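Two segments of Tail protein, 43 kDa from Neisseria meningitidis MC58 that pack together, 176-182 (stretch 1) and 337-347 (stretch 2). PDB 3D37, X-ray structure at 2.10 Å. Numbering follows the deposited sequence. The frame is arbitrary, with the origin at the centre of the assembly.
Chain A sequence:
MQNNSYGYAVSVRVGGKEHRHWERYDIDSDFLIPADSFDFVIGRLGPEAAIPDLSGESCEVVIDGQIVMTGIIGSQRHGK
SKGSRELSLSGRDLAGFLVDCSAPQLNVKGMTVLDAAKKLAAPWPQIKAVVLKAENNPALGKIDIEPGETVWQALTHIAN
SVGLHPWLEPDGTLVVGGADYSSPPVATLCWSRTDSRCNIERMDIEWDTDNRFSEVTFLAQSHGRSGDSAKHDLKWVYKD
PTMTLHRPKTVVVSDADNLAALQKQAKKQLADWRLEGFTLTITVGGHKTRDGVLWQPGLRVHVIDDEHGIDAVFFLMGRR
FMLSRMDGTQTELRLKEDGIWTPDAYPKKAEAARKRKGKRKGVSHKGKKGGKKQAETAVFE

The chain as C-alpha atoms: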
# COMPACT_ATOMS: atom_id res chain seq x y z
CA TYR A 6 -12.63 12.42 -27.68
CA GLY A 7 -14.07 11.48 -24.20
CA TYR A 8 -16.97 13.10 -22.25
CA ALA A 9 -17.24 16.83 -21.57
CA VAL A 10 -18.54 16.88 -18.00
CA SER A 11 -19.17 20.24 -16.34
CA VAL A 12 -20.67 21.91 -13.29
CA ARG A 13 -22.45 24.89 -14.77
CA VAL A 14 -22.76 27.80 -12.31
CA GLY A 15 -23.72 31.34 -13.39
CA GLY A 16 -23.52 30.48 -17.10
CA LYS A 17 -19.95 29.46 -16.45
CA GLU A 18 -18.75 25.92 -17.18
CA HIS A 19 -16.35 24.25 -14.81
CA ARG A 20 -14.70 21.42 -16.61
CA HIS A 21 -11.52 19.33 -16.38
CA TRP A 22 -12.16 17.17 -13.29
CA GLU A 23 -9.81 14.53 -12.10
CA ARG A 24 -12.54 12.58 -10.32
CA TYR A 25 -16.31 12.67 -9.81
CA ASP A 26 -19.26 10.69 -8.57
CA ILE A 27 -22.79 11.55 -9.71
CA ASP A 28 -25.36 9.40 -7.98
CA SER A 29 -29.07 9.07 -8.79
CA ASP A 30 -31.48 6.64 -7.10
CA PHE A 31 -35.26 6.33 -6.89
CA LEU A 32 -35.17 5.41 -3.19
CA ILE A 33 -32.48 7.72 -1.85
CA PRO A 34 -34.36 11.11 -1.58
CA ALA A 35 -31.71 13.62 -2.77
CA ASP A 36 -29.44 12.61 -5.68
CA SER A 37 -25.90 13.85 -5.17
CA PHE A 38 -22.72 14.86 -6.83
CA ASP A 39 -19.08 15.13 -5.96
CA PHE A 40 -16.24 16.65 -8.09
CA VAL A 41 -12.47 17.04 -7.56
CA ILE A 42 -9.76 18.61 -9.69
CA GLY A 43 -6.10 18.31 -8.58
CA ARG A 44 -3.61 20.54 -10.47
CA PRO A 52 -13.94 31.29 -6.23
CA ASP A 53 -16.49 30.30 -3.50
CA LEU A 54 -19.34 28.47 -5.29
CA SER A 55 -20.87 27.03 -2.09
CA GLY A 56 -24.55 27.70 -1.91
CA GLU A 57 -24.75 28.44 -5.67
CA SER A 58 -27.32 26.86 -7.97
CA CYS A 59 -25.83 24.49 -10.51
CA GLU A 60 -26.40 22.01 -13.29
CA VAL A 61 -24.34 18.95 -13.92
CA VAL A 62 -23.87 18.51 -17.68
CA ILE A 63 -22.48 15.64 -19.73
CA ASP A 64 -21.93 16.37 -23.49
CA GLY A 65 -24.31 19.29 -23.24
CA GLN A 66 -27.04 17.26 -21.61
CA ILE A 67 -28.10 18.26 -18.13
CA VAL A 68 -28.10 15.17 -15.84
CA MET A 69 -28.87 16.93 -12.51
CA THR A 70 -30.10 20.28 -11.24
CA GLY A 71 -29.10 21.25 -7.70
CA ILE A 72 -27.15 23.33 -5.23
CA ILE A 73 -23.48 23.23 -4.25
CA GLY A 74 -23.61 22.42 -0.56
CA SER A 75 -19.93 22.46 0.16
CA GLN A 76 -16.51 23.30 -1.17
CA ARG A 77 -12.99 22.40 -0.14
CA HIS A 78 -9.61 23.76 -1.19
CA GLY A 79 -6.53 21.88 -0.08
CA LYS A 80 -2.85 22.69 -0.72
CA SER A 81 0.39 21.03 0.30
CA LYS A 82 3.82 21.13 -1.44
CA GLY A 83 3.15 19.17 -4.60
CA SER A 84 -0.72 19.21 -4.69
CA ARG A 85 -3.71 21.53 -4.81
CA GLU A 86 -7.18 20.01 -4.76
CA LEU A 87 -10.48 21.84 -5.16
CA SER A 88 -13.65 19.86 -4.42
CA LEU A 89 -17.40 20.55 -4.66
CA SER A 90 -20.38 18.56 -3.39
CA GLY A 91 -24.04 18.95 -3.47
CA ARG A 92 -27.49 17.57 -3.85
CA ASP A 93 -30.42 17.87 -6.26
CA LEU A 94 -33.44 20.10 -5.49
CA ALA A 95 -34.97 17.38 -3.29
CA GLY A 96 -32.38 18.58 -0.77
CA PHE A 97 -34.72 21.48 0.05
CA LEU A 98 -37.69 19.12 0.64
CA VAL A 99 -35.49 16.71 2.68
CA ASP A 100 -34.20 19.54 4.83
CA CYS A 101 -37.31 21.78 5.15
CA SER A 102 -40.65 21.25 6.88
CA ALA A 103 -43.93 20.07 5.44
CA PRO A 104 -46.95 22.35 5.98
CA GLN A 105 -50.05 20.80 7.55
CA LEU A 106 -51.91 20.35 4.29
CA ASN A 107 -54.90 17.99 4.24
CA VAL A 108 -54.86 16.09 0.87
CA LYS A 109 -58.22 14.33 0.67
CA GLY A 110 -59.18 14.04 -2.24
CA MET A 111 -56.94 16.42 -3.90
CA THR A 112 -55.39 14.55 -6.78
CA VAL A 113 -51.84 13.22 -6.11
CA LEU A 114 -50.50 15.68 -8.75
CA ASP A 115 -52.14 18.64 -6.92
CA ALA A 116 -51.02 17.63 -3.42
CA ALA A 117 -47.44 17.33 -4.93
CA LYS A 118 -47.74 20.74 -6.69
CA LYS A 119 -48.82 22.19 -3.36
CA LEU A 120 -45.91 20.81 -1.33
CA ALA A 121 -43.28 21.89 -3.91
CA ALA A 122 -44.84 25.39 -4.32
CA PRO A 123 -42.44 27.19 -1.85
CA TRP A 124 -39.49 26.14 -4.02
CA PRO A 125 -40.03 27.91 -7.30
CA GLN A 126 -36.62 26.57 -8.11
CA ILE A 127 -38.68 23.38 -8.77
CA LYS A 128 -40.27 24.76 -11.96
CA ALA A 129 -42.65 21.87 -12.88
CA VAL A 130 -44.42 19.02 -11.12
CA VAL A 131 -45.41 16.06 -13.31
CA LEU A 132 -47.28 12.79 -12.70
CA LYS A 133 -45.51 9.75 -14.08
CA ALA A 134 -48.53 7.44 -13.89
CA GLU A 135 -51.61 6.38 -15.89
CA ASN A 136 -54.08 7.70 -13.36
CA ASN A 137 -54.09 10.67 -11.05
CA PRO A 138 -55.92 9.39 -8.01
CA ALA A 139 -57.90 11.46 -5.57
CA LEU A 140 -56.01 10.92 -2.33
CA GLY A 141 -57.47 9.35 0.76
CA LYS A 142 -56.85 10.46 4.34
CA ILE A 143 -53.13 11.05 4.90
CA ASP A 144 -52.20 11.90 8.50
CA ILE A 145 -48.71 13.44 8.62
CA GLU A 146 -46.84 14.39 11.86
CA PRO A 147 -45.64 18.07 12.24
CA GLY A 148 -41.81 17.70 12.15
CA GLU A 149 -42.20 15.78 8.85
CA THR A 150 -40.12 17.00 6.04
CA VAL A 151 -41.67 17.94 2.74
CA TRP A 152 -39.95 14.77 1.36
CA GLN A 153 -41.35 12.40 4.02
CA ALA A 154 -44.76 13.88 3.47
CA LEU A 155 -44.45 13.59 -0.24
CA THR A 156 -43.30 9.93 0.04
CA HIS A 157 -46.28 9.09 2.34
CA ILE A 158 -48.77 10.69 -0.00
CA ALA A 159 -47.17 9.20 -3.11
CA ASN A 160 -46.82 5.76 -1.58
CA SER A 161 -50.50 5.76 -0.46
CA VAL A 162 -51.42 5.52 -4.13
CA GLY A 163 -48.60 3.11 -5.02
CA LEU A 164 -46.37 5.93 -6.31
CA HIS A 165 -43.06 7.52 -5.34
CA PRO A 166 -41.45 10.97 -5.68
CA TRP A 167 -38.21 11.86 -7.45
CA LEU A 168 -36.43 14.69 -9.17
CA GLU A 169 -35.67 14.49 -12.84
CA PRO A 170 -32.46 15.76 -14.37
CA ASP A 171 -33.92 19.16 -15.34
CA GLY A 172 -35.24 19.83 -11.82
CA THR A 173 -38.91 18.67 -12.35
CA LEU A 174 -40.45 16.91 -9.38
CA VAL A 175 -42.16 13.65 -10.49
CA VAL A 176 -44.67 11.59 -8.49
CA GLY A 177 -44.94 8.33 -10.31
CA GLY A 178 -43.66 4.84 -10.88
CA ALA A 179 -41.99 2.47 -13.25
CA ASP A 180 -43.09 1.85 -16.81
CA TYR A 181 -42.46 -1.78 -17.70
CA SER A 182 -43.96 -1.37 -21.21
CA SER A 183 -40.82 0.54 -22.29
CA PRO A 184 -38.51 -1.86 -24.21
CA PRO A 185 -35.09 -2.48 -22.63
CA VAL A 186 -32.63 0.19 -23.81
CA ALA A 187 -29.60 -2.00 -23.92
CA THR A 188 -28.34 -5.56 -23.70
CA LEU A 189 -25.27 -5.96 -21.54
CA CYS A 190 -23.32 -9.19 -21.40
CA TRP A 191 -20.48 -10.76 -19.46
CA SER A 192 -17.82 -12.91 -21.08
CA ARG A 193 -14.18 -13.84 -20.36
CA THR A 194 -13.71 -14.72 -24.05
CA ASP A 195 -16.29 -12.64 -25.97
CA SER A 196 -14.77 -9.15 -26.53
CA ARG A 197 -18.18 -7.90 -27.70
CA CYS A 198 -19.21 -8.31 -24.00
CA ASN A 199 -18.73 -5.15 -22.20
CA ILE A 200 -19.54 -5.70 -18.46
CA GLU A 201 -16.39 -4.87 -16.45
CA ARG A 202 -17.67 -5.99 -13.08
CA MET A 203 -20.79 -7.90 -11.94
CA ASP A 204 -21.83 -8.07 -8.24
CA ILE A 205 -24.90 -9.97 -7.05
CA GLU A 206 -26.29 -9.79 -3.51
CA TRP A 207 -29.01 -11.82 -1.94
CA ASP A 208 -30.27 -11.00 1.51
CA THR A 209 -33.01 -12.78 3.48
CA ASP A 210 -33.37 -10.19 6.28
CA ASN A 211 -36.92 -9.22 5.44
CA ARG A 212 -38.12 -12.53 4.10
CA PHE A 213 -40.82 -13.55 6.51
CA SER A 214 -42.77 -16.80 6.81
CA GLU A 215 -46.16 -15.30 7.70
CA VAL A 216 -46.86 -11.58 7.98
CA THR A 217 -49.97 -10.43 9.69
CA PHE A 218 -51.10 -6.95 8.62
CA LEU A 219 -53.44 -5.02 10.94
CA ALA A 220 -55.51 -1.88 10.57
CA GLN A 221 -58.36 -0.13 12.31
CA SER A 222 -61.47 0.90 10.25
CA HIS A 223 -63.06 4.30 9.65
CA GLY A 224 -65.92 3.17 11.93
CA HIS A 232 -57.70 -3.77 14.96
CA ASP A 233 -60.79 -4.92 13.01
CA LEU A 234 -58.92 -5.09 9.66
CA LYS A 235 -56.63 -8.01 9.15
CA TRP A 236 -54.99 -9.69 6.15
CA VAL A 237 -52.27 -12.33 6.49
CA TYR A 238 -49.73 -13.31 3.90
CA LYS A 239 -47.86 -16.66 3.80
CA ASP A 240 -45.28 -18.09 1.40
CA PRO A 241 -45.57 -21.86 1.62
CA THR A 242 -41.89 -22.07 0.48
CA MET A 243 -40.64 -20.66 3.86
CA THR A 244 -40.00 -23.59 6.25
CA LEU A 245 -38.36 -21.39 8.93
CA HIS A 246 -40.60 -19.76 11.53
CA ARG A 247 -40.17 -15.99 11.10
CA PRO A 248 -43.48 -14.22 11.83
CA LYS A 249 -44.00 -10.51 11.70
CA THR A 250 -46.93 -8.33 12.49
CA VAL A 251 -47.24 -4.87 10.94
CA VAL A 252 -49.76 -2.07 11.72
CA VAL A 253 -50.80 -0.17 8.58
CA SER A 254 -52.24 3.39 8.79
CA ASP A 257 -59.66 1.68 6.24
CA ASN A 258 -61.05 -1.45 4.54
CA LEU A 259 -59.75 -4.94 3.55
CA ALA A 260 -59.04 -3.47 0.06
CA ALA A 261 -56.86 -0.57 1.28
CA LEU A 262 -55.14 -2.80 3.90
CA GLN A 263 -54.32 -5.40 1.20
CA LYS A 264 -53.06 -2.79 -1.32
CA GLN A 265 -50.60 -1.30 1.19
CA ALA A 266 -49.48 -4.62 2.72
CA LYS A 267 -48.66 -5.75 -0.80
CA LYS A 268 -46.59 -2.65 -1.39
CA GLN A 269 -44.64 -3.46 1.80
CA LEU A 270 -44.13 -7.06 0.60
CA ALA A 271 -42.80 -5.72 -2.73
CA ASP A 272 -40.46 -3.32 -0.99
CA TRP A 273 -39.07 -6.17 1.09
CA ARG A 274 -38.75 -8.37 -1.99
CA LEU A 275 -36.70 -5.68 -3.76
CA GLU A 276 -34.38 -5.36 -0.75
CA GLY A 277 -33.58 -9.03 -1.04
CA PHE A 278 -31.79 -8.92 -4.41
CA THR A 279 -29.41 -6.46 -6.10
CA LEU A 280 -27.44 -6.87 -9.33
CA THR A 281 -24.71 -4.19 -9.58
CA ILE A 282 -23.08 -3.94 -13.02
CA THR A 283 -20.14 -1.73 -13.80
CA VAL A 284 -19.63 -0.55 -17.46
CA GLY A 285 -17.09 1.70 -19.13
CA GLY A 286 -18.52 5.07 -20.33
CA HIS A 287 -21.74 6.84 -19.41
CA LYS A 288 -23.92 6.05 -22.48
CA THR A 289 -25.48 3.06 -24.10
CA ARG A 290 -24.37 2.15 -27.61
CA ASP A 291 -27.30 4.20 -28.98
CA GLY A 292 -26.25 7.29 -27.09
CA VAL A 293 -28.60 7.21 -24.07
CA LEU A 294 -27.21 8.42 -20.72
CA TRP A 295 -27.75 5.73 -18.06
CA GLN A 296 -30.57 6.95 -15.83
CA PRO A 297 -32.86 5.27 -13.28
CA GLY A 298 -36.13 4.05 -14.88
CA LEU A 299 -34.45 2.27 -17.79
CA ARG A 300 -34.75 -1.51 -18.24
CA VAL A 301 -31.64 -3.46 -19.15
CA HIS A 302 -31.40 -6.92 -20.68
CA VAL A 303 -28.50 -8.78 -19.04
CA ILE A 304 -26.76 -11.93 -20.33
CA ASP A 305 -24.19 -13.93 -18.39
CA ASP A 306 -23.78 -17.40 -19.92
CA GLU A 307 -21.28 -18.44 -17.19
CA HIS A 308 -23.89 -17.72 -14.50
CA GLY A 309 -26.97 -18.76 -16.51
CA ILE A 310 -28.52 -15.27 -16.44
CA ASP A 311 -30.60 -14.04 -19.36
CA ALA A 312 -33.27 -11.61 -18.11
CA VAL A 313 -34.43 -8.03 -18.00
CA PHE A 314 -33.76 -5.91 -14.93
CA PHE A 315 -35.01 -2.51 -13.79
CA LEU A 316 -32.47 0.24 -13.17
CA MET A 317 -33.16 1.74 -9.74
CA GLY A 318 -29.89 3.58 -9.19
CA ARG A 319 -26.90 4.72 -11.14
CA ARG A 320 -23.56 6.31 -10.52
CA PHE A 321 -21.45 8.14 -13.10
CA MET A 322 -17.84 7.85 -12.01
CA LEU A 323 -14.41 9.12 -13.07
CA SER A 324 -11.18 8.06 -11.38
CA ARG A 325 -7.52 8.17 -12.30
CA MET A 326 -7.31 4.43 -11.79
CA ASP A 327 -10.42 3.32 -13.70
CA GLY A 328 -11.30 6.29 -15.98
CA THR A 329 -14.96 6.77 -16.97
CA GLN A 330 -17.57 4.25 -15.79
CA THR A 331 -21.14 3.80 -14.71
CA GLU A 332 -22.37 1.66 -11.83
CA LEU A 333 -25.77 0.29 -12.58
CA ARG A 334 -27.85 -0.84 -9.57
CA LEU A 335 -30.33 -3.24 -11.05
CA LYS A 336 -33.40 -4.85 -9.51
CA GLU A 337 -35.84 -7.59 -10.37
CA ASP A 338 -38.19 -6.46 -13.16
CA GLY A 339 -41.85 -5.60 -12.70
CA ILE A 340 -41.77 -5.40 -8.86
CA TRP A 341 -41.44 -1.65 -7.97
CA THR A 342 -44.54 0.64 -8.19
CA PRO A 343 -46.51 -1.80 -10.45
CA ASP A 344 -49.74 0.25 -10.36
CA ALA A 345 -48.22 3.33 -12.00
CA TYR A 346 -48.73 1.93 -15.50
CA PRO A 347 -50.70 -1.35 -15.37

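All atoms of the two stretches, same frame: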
# COMPACT_ATOMS: atom_id res chain seq x y z
N VAL A 176 -44.07 12.66 -9.33
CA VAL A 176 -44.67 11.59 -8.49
C VAL A 176 -45.14 10.58 -9.50
O VAL A 176 -45.74 10.94 -10.54
CB VAL A 176 -45.78 12.02 -7.51
CG1 VAL A 176 -46.43 10.79 -6.89
CG2 VAL A 176 -45.19 12.83 -6.37
N GLY A 177 -44.77 9.33 -9.28
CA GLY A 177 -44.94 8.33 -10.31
C GLY A 177 -44.38 6.97 -9.98
O GLY A 177 -44.19 6.60 -8.83
N GLY A 178 -44.14 6.20 -11.03
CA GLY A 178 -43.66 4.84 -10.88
C GLY A 178 -43.04 4.35 -12.15
O GLY A 178 -42.90 5.09 -13.13
N ALA A 179 -42.67 3.07 -12.13
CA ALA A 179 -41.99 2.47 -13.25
C ALA A 179 -42.94 2.17 -14.42
O ALA A 179 -44.08 1.70 -14.23
CB ALA A 179 -41.28 1.18 -12.82
N ASP A 180 -42.42 2.34 -15.64
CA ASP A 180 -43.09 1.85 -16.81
C ASP A 180 -42.40 0.64 -17.42
O ASP A 180 -41.36 0.78 -18.07
CB ASP A 180 -43.16 2.94 -17.85
CG ASP A 180 -44.03 2.56 -19.03
OD1 ASP A 180 -44.83 1.60 -18.91
OD2 ASP A 180 -43.91 3.25 -20.07
N TYR A 181 -42.99 -0.53 -17.21
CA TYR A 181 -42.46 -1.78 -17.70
C TYR A 181 -42.88 -2.14 -19.14
O TYR A 181 -42.56 -3.23 -19.62
CB TYR A 181 -42.87 -2.91 -16.72
CG TYR A 181 -42.35 -2.65 -15.33
CD1 TYR A 181 -40.99 -2.74 -15.06
CD2 TYR A 181 -43.22 -2.28 -14.28
CE1 TYR A 181 -40.48 -2.45 -13.80
CE2 TYR A 181 -42.73 -2.02 -12.99
CZ TYR A 181 -41.34 -2.10 -12.76
OH TYR A 181 -40.80 -1.84 -11.53
N SER A 182 -43.62 -1.24 -19.79
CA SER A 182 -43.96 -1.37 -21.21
C SER A 182 -42.79 -0.91 -22.07
O SER A 182 -42.57 -1.45 -23.15
CB SER A 182 -45.27 -0.59 -21.54
OG SER A 182 -45.09 0.83 -21.54
N GLU A 337 -34.84 -6.76 -9.74
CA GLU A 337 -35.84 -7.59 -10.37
C GLU A 337 -36.88 -6.73 -11.10
O GLU A 337 -37.42 -5.73 -10.57
CB GLU A 337 -36.55 -8.44 -9.32
CG GLU A 337 -37.51 -9.48 -9.86
CD GLU A 337 -38.14 -10.37 -8.79
OE1 GLU A 337 -37.94 -10.15 -7.58
OE2 GLU A 337 -38.92 -11.25 -9.20
N ASP A 338 -37.19 -7.15 -12.32
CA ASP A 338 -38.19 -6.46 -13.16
C ASP A 338 -39.63 -6.61 -12.72
O ASP A 338 -40.02 -7.63 -12.16
CB ASP A 338 -38.01 -6.99 -14.59
CG ASP A 338 -38.65 -6.12 -15.66
OD1 ASP A 338 -38.59 -4.88 -15.53
OD2 ASP A 338 -39.17 -6.73 -16.62
N GLY A 339 -40.41 -5.55 -12.89
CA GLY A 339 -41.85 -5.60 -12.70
C GLY A 339 -42.33 -5.49 -11.26
O GLY A 339 -43.51 -5.51 -11.02
N ILE A 340 -41.43 -5.33 -10.29
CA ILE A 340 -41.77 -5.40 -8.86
C ILE A 340 -42.10 -4.03 -8.23
O ILE A 340 -43.07 -3.89 -7.50
CB ILE A 340 -40.61 -6.13 -8.07
CG1 ILE A 340 -40.39 -7.57 -8.61
CG2 ILE A 340 -40.87 -6.14 -6.57
CD1 ILE A 340 -41.66 -8.48 -8.65
N TRP A 341 -41.31 -3.01 -8.54
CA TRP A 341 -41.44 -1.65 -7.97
C TRP A 341 -42.63 -0.91 -8.58
O TRP A 341 -42.81 -0.95 -9.77
CB TRP A 341 -40.13 -0.82 -8.21
CG TRP A 341 -40.05 0.52 -7.46
CD1 TRP A 341 -40.15 0.70 -6.10
CD2 TRP A 341 -39.93 1.86 -8.02
NE1 TRP A 341 -40.07 2.04 -5.80
CE2 TRP A 341 -39.95 2.77 -6.95
CE3 TRP A 341 -39.80 2.36 -9.33
CZ2 TRP A 341 -39.82 4.16 -7.13
CZ3 TRP A 341 -39.67 3.75 -9.51
CH2 TRP A 341 -39.68 4.62 -8.42
N THR A 342 -43.40 -0.19 -7.75
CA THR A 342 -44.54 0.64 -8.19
C THR A 342 -45.29 0.08 -9.43
O THR A 342 -45.33 0.74 -10.49
CB THR A 342 -44.07 2.07 -8.50
OG1 THR A 342 -43.05 2.00 -9.50
CG2 THR A 342 -43.52 2.76 -7.25
N PRO A 343 -45.86 -1.14 -9.30
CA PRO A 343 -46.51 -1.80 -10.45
C PRO A 343 -47.84 -1.16 -10.90
O PRO A 343 -48.25 -1.32 -12.05
CB PRO A 343 -46.73 -3.24 -9.95
CG PRO A 343 -46.82 -3.12 -8.45
CD PRO A 343 -45.90 -1.97 -8.09
N ASP A 344 -48.49 -0.40 -10.01
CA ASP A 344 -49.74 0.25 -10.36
C ASP A 344 -49.57 1.46 -11.27
O ASP A 344 -50.53 1.88 -11.92
CB ASP A 344 -50.49 0.68 -9.10
CG ASP A 344 -50.70 -0.49 -8.13
OD1 ASP A 344 -50.77 -1.66 -8.62
OD2 ASP A 344 -50.82 -0.22 -6.90
N ALA A 345 -48.36 2.03 -11.34
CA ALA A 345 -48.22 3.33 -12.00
C ALA A 345 -48.66 3.25 -13.46
O ALA A 345 -49.27 4.18 -13.98
CB ALA A 345 -46.77 3.87 -11.89
N TYR A 346 -48.33 2.15 -14.12
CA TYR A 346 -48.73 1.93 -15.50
C TYR A 346 -49.14 0.47 -15.66
O TYR A 346 -48.35 -0.32 -16.14
CB TYR A 346 -47.58 2.23 -16.48
CG TYR A 346 -47.08 3.64 -16.51
CD1 TYR A 346 -46.08 4.06 -15.63
CD2 TYR A 346 -47.56 4.56 -17.45
CE1 TYR A 346 -45.58 5.37 -15.67
CE2 TYR A 346 -47.07 5.87 -17.50
CZ TYR A 346 -46.07 6.27 -16.60
OH TYR A 346 -45.57 7.55 -16.63
N PRO A 347 -50.36 0.09 -15.25
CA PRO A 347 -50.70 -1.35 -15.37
C PRO A 347 -50.59 -1.88 -16.83
O PRO A 347 -50.88 -1.13 -17.79
CB PRO A 347 -52.16 -1.42 -14.85
CG PRO A 347 -52.32 -0.18 -13.97
CD PRO A 347 -51.47 0.88 -14.68
O HOH W 1 -45.79 0.50 -13.05
O HOH W 2 -38.93 -3.60 -10.25
O HOH W 3 -45.91 -0.98 -16.49

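Two irregular segments meet here, and together they bury about 510 Å²; touching residues are at least 157 positions apart in sequence. Stretch 1 leaves the end of a strand at G177 and continues as loop. Stretch 2 is folded by two turns, a type II turn from E337 to I340 and a type I turn from T342 to A345, the latter closed by a weak bond from A345 N to T342 O at 3.4 Å. The nearest CA pair across the segments is G178 CA and A345 CA, 4.9 Å apart. No backbone-to-backbone hydrogen bond joins them directly; side chains and water supply the polar links.

Two direct hydrogen bonds tie the segments, each pairing a side-chain hydroxyl with a backbone group. A179 N donates to T342 OG1 at 2.9 Å, with a nearly straight angle of 161°. Further along, Y181 OH donates to W341 O at 2.8 Å, near the plane of the tyrosine ring, so the phenol reaches the backbone edge-on.

Three waters add links between the segments. Water 1 donates to both A179 O (2.4 Å) and T342 O (2.6 Å) and accepts from Y346 N (3.2 Å). Water 2 donates to Y181 OH at 2.9 Å and E337 O at 2.6 Å while accepting from W341 N at 3.0 Å, linking the tyrosine tip to both turn and loop. Water 3 bridges Y181 N, from which it accepts at 3.0 Å, to Y346 O, to which it donates at 2.6 Å.

One face each of Y181 and Y346 receives a CH group from the other segment. G339 CA sits 3.5 Å from the Y181 ring centroid, only 10° off the normal, a close CH-pi contact. The positive phi of G339 favours glycine by itself, and an ideal CB would point away from stretch 1. Y346 offers its own face to D180 CB, 4.2 Å from the ring centroid, while A179 O approaches the ring edge, 3.4 Å from Y346 CD1. The D180 carboxylate is also used within its own loop: S182 OG and S182 N donate to D180 OD1 at 2.8 and 3.2 Å.

Close packing depends on small residues. G178 CA is 3.4 Å from A345 CB and 3.2 Å from T342 OG1; an ideal CB on G178 would clash with both, at 2.4 and 2.8 Å. Beside it, A179 CB makes an apolar contact with W341 CE3 at 4.0 Å. The rule is economical: glycine where the backbone of one segment nearly touches the other, hydroxyls to reach backbone groups, and waters to bridge several more polar groups.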